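Long-range contact in alpha-rhamnosidase (Dictyoglomus thermophilum, PDB 6I60), which probably hydrolyses terminal non-reducing alpha-L-rhamnose residues in alpha-L-rhamnosides: residues Ile376-Arg381 with Glu451-Lys456. Residues are numbered along the deposited sequence; the frame is centred on the assembly and turned at random.
Sequences IKIKVR and EDIEGK
Lys379 reaches over from strand 376-380 to Glu451, Asp452 and Glu454, just where the partner strand begins. Its CB lies 4.0 Å from Asp452 O, the carbonyl that also accepts Lys379 N at 2.9 Å, and CG runs past the same oxygen. With CG anti to the carbonyl carbon (chi1 -56°) and the chain straight as far as CE, CD passes 3.8 Å from Glu451 OE2 and CE comes 3.4 Å from Glu454 OE2. NZ then has three acceptors: Glu454 OE2 in a 2.7 Å salt bridge, met on its anti side and somewhat out of the carboxylate plane, the backbone Glu451 O, and, in a weaker salt bridge, Glu451 OE2. Glu454 OE1 forms a salt bridge with Lys377 NZ, whose side chain runs alongside, so one carboxylate bridges two lysines. The network continues along this face to Arg381, whose NH2 makes a 3.2 Å salt bridge to Asp452 OD1, almost in the guanidinium plane, though the carboxylate is turned 55° from it. A methionine in place of Lys379 would probably leave Glu451 and Glu454 without their shared positive charge and Glu451 O without this donor. On the other face, Ile453 CD1 touches both Ile376 CD1 and Ile378 CG1, 3.7 Å from each. Paired backbone bonds between Lys377 and Glu454 fix the antiparallel register. The two strands are the central pair of a four-stranded sheet in the concanavalin-like domain, flanked by strands 345-351 and 425-427; their isoleucine face packs on strands 363-368, 388-394 and 438-442.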
loop_
_atom_site.group_PDB
_atom_site.type_symbol
_atom_site.label_atom_id
_atom_site.label_comp_id
_atom_site.label_asym_id
_atom_site.label_seq_id
_atom_site.Cartn_x
_atom_site.Cartn_y
_atom_site.Cartn_z
ATOM N N ILE A 376 9.531 15.336 -12.810
ATOM C CA ILE A 376 10.896 15.837 -12.819
ATOM C C ILE A 376 10.873 17.329 -12.523
ATOM O O ILE A 376 9.845 17.998 -12.643
ATOM C CB ILE A 376 11.617 15.561 -14.157
ATOM C CG1 ILE A 376 11.006 16.398 -15.280
ATOM C CG2 ILE A 376 11.568 14.081 -14.507
ATOM C CD1 ILE A 376 12.027 16.908 -16.262
ATOM N N LYS A 377 12.029 17.842 -12.114
ATOM C CA LYS A 377 12.239 19.269 -11.920
ATOM C C LYS A 377 13.302 19.736 -12.900
ATOM O O LYS A 377 14.384 19.142 -12.975
ATOM C CB LYS A 377 12.664 19.580 -10.483
ATOM C CG LYS A 377 13.121 21.014 -10.279
ATOM C CD LYS A 377 13.323 21.327 -8.808
ATOM C CE LYS A 377 14.677 21.970 -8.568
ATOM N NZ LYS A 377 15.714 20.962 -8.231
ATOM N N ILE A 378 12.993 20.785 -13.654
ATOM C CA ILE A 378 13.897 21.307 -14.670
ATOM C C ILE A 378 14.439 22.652 -14.207
ATOM O O ILE A 378 13.758 23.420 -13.517
ATOM C CB ILE A 378 13.204 21.423 -16.047
ATOM C CG1 ILE A 378 14.238 21.599 -17.161
ATOM C CG2 ILE A 378 12.186 22.561 -16.061
ATOM C CD1 ILE A 378 13.633 21.670 -18.546
ATOM N N LYS A 379 15.691 22.919 -14.567
ATOM C CA LYS A 379 16.332 24.207 -14.335
ATOM C C LYS A 379 16.602 24.846 -15.689
ATOM O O LYS A 379 17.235 24.229 -16.552
ATOM C CB LYS A 379 17.630 24.046 -13.540
ATOM C CG LYS A 379 17.470 23.330 -12.207
ATOM C CD LYS A 379 18.808 23.199 -11.490
ATOM C CE LYS A 379 18.660 22.488 -10.154
ATOM N NZ LYS A 379 19.624 21.361 -10.010
ATOM N N VAL A 380 16.110 26.066 -15.882
ATOM C CA VAL A 380 16.237 26.755 -17.159
ATOM C C VAL A 380 16.913 28.101 -16.939
ATOM O O VAL A 380 16.815 28.704 -15.866
ATOM C CB VAL A 380 14.868 26.931 -17.856
ATOM C CG1 VAL A 380 14.051 25.653 -17.753
ATOM C CG2 VAL A 380 14.104 28.098 -17.260
ATOM N N ARG A 381 17.625 28.559 -17.970
ATOM C CA ARG A 381 18.272 29.872 -17.975
ATOM C C ARG A 381 18.047 30.460 -19.364
ATOM O O ARG A 381 18.703 30.051 -20.327
ATOM C CB ARG A 381 19.757 29.774 -17.647
ATOM C CG ARG A 381 20.068 29.180 -16.284
ATOM C CD ARG A 381 21.484 28.627 -16.240
ATOM N NE ARG A 381 21.515 27.244 -15.778
ATOM C CZ ARG A 381 21.787 26.879 -14.530
ATOM N NH1 ARG A 381 22.053 27.800 -13.612
ATOM N NH2 ARG A 381 21.793 25.596 -14.198
ATOM N N GLU A 451 22.576 17.943 -14.435
ATOM C CA GLU A 451 22.187 18.683 -13.241
ATOM C C GLU A 451 20.888 19.455 -13.431
ATOM O O GLU A 451 20.149 19.660 -12.460
ATOM C CB GLU A 451 23.302 19.650 -12.830
ATOM C CG GLU A 451 23.051 20.390 -11.520
ATOM C CD GLU A 451 22.572 21.824 -11.724
ATOM O OE1 GLU A 451 22.256 22.198 -12.875
ATOM O OE2 GLU A 451 22.510 22.578 -10.728
ATOM N N ASP A 452 20.589 19.877 -14.660
ATOM C CA ASP A 452 19.376 20.636 -14.947
ATOM C C ASP A 452 18.113 19.788 -14.889
ATOM O O ASP A 452 17.017 20.341 -15.032
ATOM C CB ASP A 452 19.488 21.297 -16.321
ATOM C CG ASP A 452 20.712 22.183 -16.441
ATOM O OD1 ASP A 452 21.152 22.736 -15.410
ATOM O OD2 ASP A 452 21.236 22.326 -17.566
ATOM N N ILE A 453 18.232 18.479 -14.692
ATOM C CA ILE A 453 17.091 17.578 -14.582
ATOM C C ILE A 453 17.174 16.876 -13.234
ATOM O O ILE A 453 18.230 16.347 -12.870
ATOM C CB ILE A 453 17.061 16.557 -15.736
ATOM C CG1 ILE A 453 16.599 17.226 -17.029
ATOM C CG2 ILE A 453 16.154 15.387 -15.400
ATOM C CD1 ILE A 453 15.419 18.146 -16.840
ATOM N N GLU A 454 16.068 16.883 -12.492
ATOM C CA GLU A 454 15.998 16.255 -11.176
ATOM C C GLU A 454 14.715 15.443 -11.098
ATOM O O GLU A 454 13.618 16.010 -11.100
ATOM C CB GLU A 454 16.051 17.301 -10.062
ATOM C CG GLU A 454 17.417 17.455 -9.417
ATOM C CD GLU A 454 17.469 18.611 -8.439
ATOM O OE1 GLU A 454 16.582 18.690 -7.562
ATOM O OE2 GLU A 454 18.394 19.446 -8.549
ATOM N N GLY A 455 14.850 14.121 -11.026
ATOM C CA GLY A 455 13.683 13.263 -10.918
ATOM C C GLY A 455 13.138 13.246 -9.499
ATOM O O GLY A 455 13.884 13.167 -8.523
ATOM N N LYS A 456 11.815 13.323 -9.394
ATOM C CA LYS A 456 11.120 13.308 -8.111
ATOM C C LYS A 456 10.307 12.021 -8.016
ATOM O O LYS A 456 9.362 11.820 -8.786
ATOM C CB LYS A 456 10.230 14.541 -7.959
ATOM C CG LYS A 456 10.995 15.860 -7.929
ATOM C CD LYS A 456 11.976 15.913 -6.763
ATOM C CE LYS A 456 12.633 17.280 -6.649
ATOM N NZ LYS A 456 11.865 18.186 -5.750
#